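Putative cathepsin d (PDB 5N7Q) probably acts as an aspartic-type endopeptidase of the pepsin-like A1 family, cleaving proteins within the chain, and here has the inhibitor pepstatin A bound. Local coordinates at residues Phe272-Tyr286 with Leu311-Tyr323. Residues are numbered along the deposited sequence; the frame is centred on the assembly and turned at random.
Sequences FTISGKEFSLRSKDY and LWILGDVFLGPYY
F272, F279 and L281, along one side of the hairpin formed by strands 270-274 and 277-281, close around the ring of F318 and the side chains next to it. F318 has its CG anti to the backbone N (chi1 -167°), which carries the ring off helix 316-319 to the hairpin. Its rim meets F279 CB, 3.7 Å from F318 CZ, and more loosely L281 CD1, while its two faces are taken by L314 CD1 and Y322 CD2 of its own segment. I274 CD1 also reaches F318 CZ.

F272, W312 and F318 form an aromatic cluster. F318 turns an edge to the face of F272, and F272 in turn points an edge at the six-membered ring of W312, both offset; L314 CD2 adds an off-centre CH-pi contact to the F272 ring. Separately, F279 stands edge-on over Y322, the planes at 89°, with F279 CD1 3.7 Å from Y322 CD1, and F279 CB lies over the same tyrosine face.

Toward helix 283-286 the packing is aliphatic: L281 CD2 rests 3.7 Å from P321 CG, and V317 CG1 touches Y286 CB at 4.0 Å.

Two polar links join the segments. Y322 OH donates to S280 O at 2.7 Å, in the carbonyl plane on a lone pair, tethering the phenol to the hairpin backbone. A water donates to both D285 O and V317 O, joining the two short helices.

The contact thus packs a beta-hairpin, closed by a type I' turn from I274 to K277, on a strand and short helix in the C-terminal lobe of the bilobal pepsin fold, the lobe of the predicted catalytic D227. Segment 272-274 runs at 89° to segment 312-314, which pairs in parallel with strand 222-226. F272 also packs on V204 of strand 198-206, and F335 of strand 332-337 meets F318 edge-to-face.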
loop_
_atom_site.group_PDB
_atom_site.type_symbol
_atom_site.label_atom_id
_atom_site.label_comp_id
_atom_site.label_asym_id
_atom_site.label_seq_id
_atom_site.Cartn_x
_atom_site.Cartn_y
_atom_site.Cartn_z
ATOM N N PHE A 272 0.934 -16.550 -8.712
ATOM C CA PHE A 272 0.068 -15.646 -9.483
ATOM C C PHE A 272 0.640 -15.533 -10.873
ATOM O O PHE A 272 1.842 -15.314 -11.035
ATOM C CB PHE A 272 0.017 -14.247 -8.845
ATOM C CG PHE A 272 -0.766 -14.212 -7.577
ATOM C CD1 PHE A 272 -0.202 -14.720 -6.405
ATOM C CD2 PHE A 272 -2.064 -13.713 -7.540
ATOM C CE1 PHE A 272 -0.939 -14.738 -5.231
ATOM C CE2 PHE A 272 -2.798 -13.734 -6.369
ATOM C CZ PHE A 272 -2.239 -14.249 -5.220
ATOM N N THR A 273 -0.192 -15.775 -11.878
ATOM C CA THR A 273 0.239 -15.681 -13.268
ATOM C C THR A 273 -0.269 -14.356 -13.818
ATOM O O THR A 273 -1.466 -14.097 -13.830
ATOM C CB THR A 273 -0.258 -16.860 -14.109
ATOM O OG1 THR A 273 0.315 -18.076 -13.590
ATOM C CG2 THR A 273 0.191 -16.674 -15.581
ATOM N N ILE A 274 0.657 -13.516 -14.281
ATOM C CA ILE A 274 0.345 -12.171 -14.737
ATOM C C ILE A 274 1.104 -11.952 -16.028
ATOM O O ILE A 274 2.299 -12.208 -16.087
ATOM C CB ILE A 274 0.778 -11.096 -13.692
ATOM C CG1 ILE A 274 0.218 -11.438 -12.292
ATOM C CG2 ILE A 274 0.368 -9.718 -14.178
ATOM C CD1 ILE A 274 0.771 -10.548 -11.181
ATOM N N SER A 275 0.395 -11.539 -17.068
ATOM C CA SER A 275 0.982 -11.413 -18.419
ATOM C C SER A 275 1.707 -12.695 -18.869
ATOM O O SER A 275 2.737 -12.644 -19.534
ATOM C CB SER A 275 1.879 -10.170 -18.511
ATOM O OG SER A 275 1.097 -8.981 -18.361
ATOM N N GLY A 276 1.145 -13.841 -18.487
ATOM C CA GLY A 276 1.686 -15.128 -18.859
ATOM C C GLY A 276 2.870 -15.630 -18.078
ATOM O O GLY A 276 3.315 -16.754 -18.322
ATOM N N LYS A 277 3.379 -14.829 -17.148
ATOM C CA LYS A 277 4.540 -15.195 -16.343
ATOM C C LYS A 277 4.104 -15.550 -14.926
ATOM O O LYS A 277 3.194 -14.929 -14.353
ATOM C CB LYS A 277 5.549 -14.059 -16.312
ATOM C CG LYS A 277 6.789 -14.416 -15.521
ATOM C CD LYS A 277 7.913 -13.425 -15.700
ATOM C CE LYS A 277 9.097 -13.811 -14.843
ATOM N NZ LYS A 277 9.831 -14.999 -15.358
ATOM N N GLU A 278 4.795 -16.521 -14.346
ATOM C CA GLU A 278 4.507 -16.953 -12.977
ATOM C C GLU A 278 5.259 -16.120 -11.959
ATOM O O GLU A 278 6.473 -15.947 -12.057
ATOM C CB GLU A 278 4.854 -18.424 -12.792
ATOM C CG GLU A 278 3.891 -19.319 -13.565
ATOM C CD GLU A 278 3.969 -20.793 -13.212
ATOM O OE1 GLU A 278 4.776 -21.193 -12.348
ATOM O OE2 GLU A 278 3.191 -21.550 -13.825
ATOM N N PHE A 279 4.528 -15.670 -10.948
ATOM C CA PHE A 279 5.080 -14.941 -9.811
ATOM C C PHE A 279 4.765 -15.782 -8.560
ATOM O O PHE A 279 3.645 -15.764 -8.056
ATOM C CB PHE A 279 4.462 -13.533 -9.748
ATOM C CG PHE A 279 4.864 -12.676 -10.911
ATOM C CD1 PHE A 279 6.016 -11.921 -10.863
ATOM C CD2 PHE A 279 4.106 -12.689 -12.067
ATOM C CE1 PHE A 279 6.414 -11.179 -11.961
ATOM C CE2 PHE A 279 4.490 -11.946 -13.169
ATOM C CZ PHE A 279 5.648 -11.187 -13.104
ATOM N N SER A 280 5.782 -16.492 -8.100
ATOM C CA SER A 280 5.675 -17.470 -7.002
ATOM C C SER A 280 5.922 -16.804 -5.649
ATOM O O SER A 280 6.758 -15.910 -5.515
ATOM C CB SER A 280 6.694 -18.583 -7.266
ATOM O OG SER A 280 6.554 -19.643 -6.333
ATOM N N LEU A 281 5.165 -17.249 -4.648
ATOM C CA LEU A 281 5.359 -16.858 -3.267
ATOM C C LEU A 281 5.611 -18.129 -2.460
ATOM O O LEU A 281 4.786 -19.022 -2.470
ATOM C CB LEU A 281 4.095 -16.176 -2.740
ATOM C CG LEU A 281 3.680 -14.927 -3.508
ATOM C CD1 LEU A 281 2.308 -14.496 -3.049
ATOM C CD2 LEU A 281 4.672 -13.806 -3.248
ATOM N N ARG A 282 6.742 -18.173 -1.768
ATOM C CA ARG A 282 7.037 -19.240 -0.807
ATOM C C ARG A 282 6.294 -18.969 0.468
ATOM O O ARG A 282 5.884 -17.823 0.741
ATOM C CB ARG A 282 8.535 -19.233 -0.509
ATOM C CG ARG A 282 9.429 -19.453 -1.727
ATOM C CD ARG A 282 10.876 -19.018 -1.458
ATOM N NE ARG A 282 11.410 -19.591 -0.237
ATOM C CZ ARG A 282 12.332 -19.054 0.574
ATOM N NH1 ARG A 282 12.908 -17.878 0.318
ATOM N NH2 ARG A 282 12.676 -19.718 1.670
ATOM N N SER A 283 6.168 -19.982 1.328
ATOM C CA SER A 283 5.555 -19.752 2.630
ATOM C C SER A 283 6.343 -18.706 3.418
ATOM O O SER A 283 5.754 -17.931 4.187
ATOM C CB SER A 283 5.392 -21.058 3.406
ATOM O OG SER A 283 6.660 -21.582 3.708
ATOM N N LYS A 284 7.650 -18.613 3.160
ATOM C CA LYS A 284 8.455 -17.560 3.799
ATOM C C LYS A 284 7.951 -16.165 3.410
ATOM O O LYS A 284 7.980 -15.235 4.234
ATOM C CB LYS A 284 9.948 -17.694 3.490
ATOM C CG LYS A 284 10.822 -16.665 4.222
ATOM C CD LYS A 284 12.263 -17.141 4.257
ATOM C CE LYS A 284 13.185 -16.235 5.064
ATOM N NZ LYS A 284 14.611 -16.496 4.707
ATOM N N ASP A 285 7.446 -16.038 2.178
ATOM C CA ASP A 285 6.877 -14.786 1.678
ATOM C C ASP A 285 5.469 -14.519 2.224
ATOM O O ASP A 285 5.141 -13.383 2.561
ATOM C CB ASP A 285 6.798 -14.787 0.157
ATOM C CG ASP A 285 8.153 -14.959 -0.510
ATOM O OD1 ASP A 285 9.111 -14.255 -0.127
ATOM O OD2 ASP A 285 8.256 -15.802 -1.436
ATOM N N TYR A 286 4.632 -15.564 2.346
ATOM C CA TYR A 286 3.210 -15.316 2.620
ATOM C C TYR A 286 2.721 -15.556 4.034
ATOM O O TYR A 286 1.599 -15.234 4.338
ATOM C CB TYR A 286 2.316 -16.025 1.598
ATOM C CG TYR A 286 2.262 -17.539 1.655
ATOM C CD1 TYR A 286 1.661 -18.217 2.718
ATOM C CD2 TYR A 286 2.750 -18.315 0.587
ATOM C CE1 TYR A 286 1.564 -19.600 2.721
ATOM C CE2 TYR A 286 2.643 -19.699 0.595
ATOM C CZ TYR A 286 2.057 -20.325 1.677
ATOM O OH TYR A 286 1.948 -21.709 1.682
ATOM N N LEU A 311 -12.161 -8.654 -6.788
ATOM C CA LEU A 311 -10.778 -8.561 -7.185
ATOM C C LEU A 311 -9.869 -8.953 -6.052
ATOM O O LEU A 311 -10.291 -9.139 -4.904
ATOM C CB LEU A 311 -10.406 -7.181 -7.764
ATOM C CG LEU A 311 -10.570 -5.968 -6.850
ATOM C CD1 LEU A 311 -9.405 -5.837 -5.888
ATOM C CD2 LEU A 311 -10.686 -4.665 -7.623
ATOM N N TRP A 312 -8.633 -9.191 -6.429
ATOM C CA TRP A 312 -7.577 -9.508 -5.488
ATOM C C TRP A 312 -6.770 -8.262 -5.236
ATOM O O TRP A 312 -6.412 -7.532 -6.178
ATOM C CB TRP A 312 -6.635 -10.567 -6.073
ATOM C CG TRP A 312 -7.288 -11.917 -6.310
ATOM C CD1 TRP A 312 -8.147 -12.250 -7.318
ATOM C CD2 TRP A 312 -7.101 -13.120 -5.535
ATOM N NE1 TRP A 312 -8.505 -13.578 -7.228
ATOM C CE2 TRP A 312 -7.885 -14.134 -6.139
ATOM C CE3 TRP A 312 -6.345 -13.434 -4.396
ATOM C CZ2 TRP A 312 -7.946 -15.436 -5.625
ATOM C CZ3 TRP A 312 -6.406 -14.726 -3.897
ATOM C CH2 TRP A 312 -7.190 -15.712 -4.524
ATOM N N ILE A 313 -6.485 -7.985 -3.976
ATOM C CA ILE A 313 -5.557 -6.901 -3.648
ATOM C C ILE A 313 -4.191 -7.519 -3.365
ATOM O O ILE A 313 -4.042 -8.310 -2.405
ATOM C CB ILE A 313 -6.002 -6.065 -2.440
ATOM C CG1 ILE A 313 -7.378 -5.394 -2.670
ATOM C CG2 ILE A 313 -4.934 -5.015 -2.140
ATOM C CD1 ILE A 313 -7.925 -4.640 -1.460
ATOM N N LEU A 314 -3.224 -7.190 -4.200
ATOM C CA LEU A 314 -1.838 -7.609 -4.023
ATOM C C LEU A 314 -1.141 -6.558 -3.166
ATOM O O LEU A 314 -0.742 -5.516 -3.637
ATOM C CB LEU A 314 -1.171 -7.799 -5.385
ATOM C CG LEU A 314 -1.829 -8.807 -6.343
ATOM C CD1 LEU A 314 -0.983 -9.025 -7.572
ATOM C CD2 LEU A 314 -2.083 -10.122 -5.631
ATOM N N GLY A 315 -1.072 -6.824 -1.872
ATOM C CA GLY A 315 -0.441 -5.954 -0.894
ATOM C C GLY A 315 1.002 -6.344 -0.650
ATOM O O GLY A 315 1.641 -6.952 -1.513
ATOM N N ASP A 316 1.518 -5.954 0.524
ATOM C CA ASP A 316 2.945 -6.010 0.806
ATOM C C ASP A 316 3.506 -7.435 0.736
ATOM O O ASP A 316 4.668 -7.640 0.400
ATOM C CB ASP A 316 3.268 -5.398 2.171
ATOM C CG ASP A 316 2.793 -3.958 2.330
ATOM O OD1 ASP A 316 2.667 -3.244 1.287
ATOM O OD2 ASP A 316 2.560 -3.530 3.501
ATOM N N VAL A 317 2.688 -8.437 1.041
ATOM C CA VAL A 317 3.128 -9.837 0.867
ATOM C C VAL A 317 3.652 -10.111 -0.550
ATOM O O VAL A 317 4.642 -10.829 -0.729
ATOM C CB VAL A 317 1.978 -10.807 1.233
ATOM C CG1 VAL A 317 2.174 -12.170 0.598
ATOM C CG2 VAL A 317 1.849 -10.891 2.733
ATOM N N PHE A 318 2.990 -9.527 -1.557
ATOM C CA PHE A 318 3.403 -9.641 -2.971
ATOM C C PHE A 318 4.423 -8.598 -3.387
ATOM O O PHE A 318 5.401 -8.909 -4.094
ATOM C CB PHE A 318 2.173 -9.546 -3.911
ATOM C CG PHE A 318 2.439 -9.944 -5.327
ATOM C CD1 PHE A 318 2.376 -11.274 -5.708
ATOM C CD2 PHE A 318 2.764 -9.004 -6.285
ATOM C CE1 PHE A 318 2.620 -11.650 -7.008
ATOM C CE2 PHE A 318 3.036 -9.385 -7.587
ATOM C CZ PHE A 318 2.945 -10.684 -7.961
ATOM N N LEU A 319 4.222 -7.366 -2.935
ATOM C CA LEU A 319 5.004 -6.232 -3.423
ATOM C C LEU A 319 6.386 -6.164 -2.784
ATOM O O LEU A 319 7.230 -5.395 -3.229
ATOM C CB LEU A 319 4.210 -4.925 -3.165
ATOM C CG LEU A 319 2.839 -4.824 -3.848
ATOM C CD1 LEU A 319 2.106 -3.590 -3.315
ATOM C CD2 LEU A 319 2.970 -4.800 -5.351
ATOM N N GLY A 320 6.640 -6.968 -1.767
ATOM C CA GLY A 320 8.002 -7.164 -1.252
ATOM C C GLY A 320 8.891 -8.004 -2.147
ATOM O O GLY A 320 9.973 -7.568 -2.559
ATOM N N PRO A 321 8.472 -9.243 -2.447
ATOM C CA PRO A 321 9.330 -10.093 -3.311
ATOM C C PRO A 321 9.366 -9.633 -4.775
ATOM O O PRO A 321 10.268 -10.036 -5.518
ATOM C CB PRO A 321 8.721 -11.513 -3.155
ATOM C CG PRO A 321 7.373 -11.297 -2.580
ATOM C CD PRO A 321 7.449 -10.048 -1.751
ATOM N N TYR A 322 8.394 -8.809 -5.169
ATOM C CA TYR A 322 8.341 -8.260 -6.527
ATOM C C TYR A 322 8.385 -6.743 -6.490
ATOM O O TYR A 322 7.441 -6.089 -6.071
ATOM C CB TYR A 322 7.139 -8.831 -7.285
ATOM C CG TYR A 322 7.289 -10.348 -7.362
ATOM C CD1 TYR A 322 8.275 -10.911 -8.148
ATOM C CD2 TYR A 322 6.566 -11.203 -6.543
ATOM C CE1 TYR A 322 8.505 -12.265 -8.162
ATOM C CE2 TYR A 322 6.781 -12.561 -6.548
ATOM C CZ TYR A 322 7.774 -13.084 -7.348
ATOM O OH TYR A 322 7.977 -14.456 -7.367
ATOM N N TYR A 323 9.535 -6.195 -6.871
ATOM C CA TYR A 323 9.713 -4.764 -7.091
ATOM C C TYR A 323 8.684 -4.285 -8.129
ATOM O O TYR A 323 8.458 -4.971 -9.127
ATOM C CB TYR A 323 11.114 -4.546 -7.614
ATOM C CG TYR A 323 11.571 -3.116 -7.753
ATOM C CD1 TYR A 323 11.651 -2.273 -6.635
ATOM C CD2 TYR A 323 11.972 -2.603 -8.971
ATOM C CE1 TYR A 323 12.089 -0.971 -6.744
ATOM C CE2 TYR A 323 12.410 -1.302 -9.091
ATOM C CZ TYR A 323 12.496 -0.481 -7.985
ATOM O OH TYR A 323 12.957 0.801 -8.103
HETATM O O HOH W 1 6.347 -11.213 1.400
#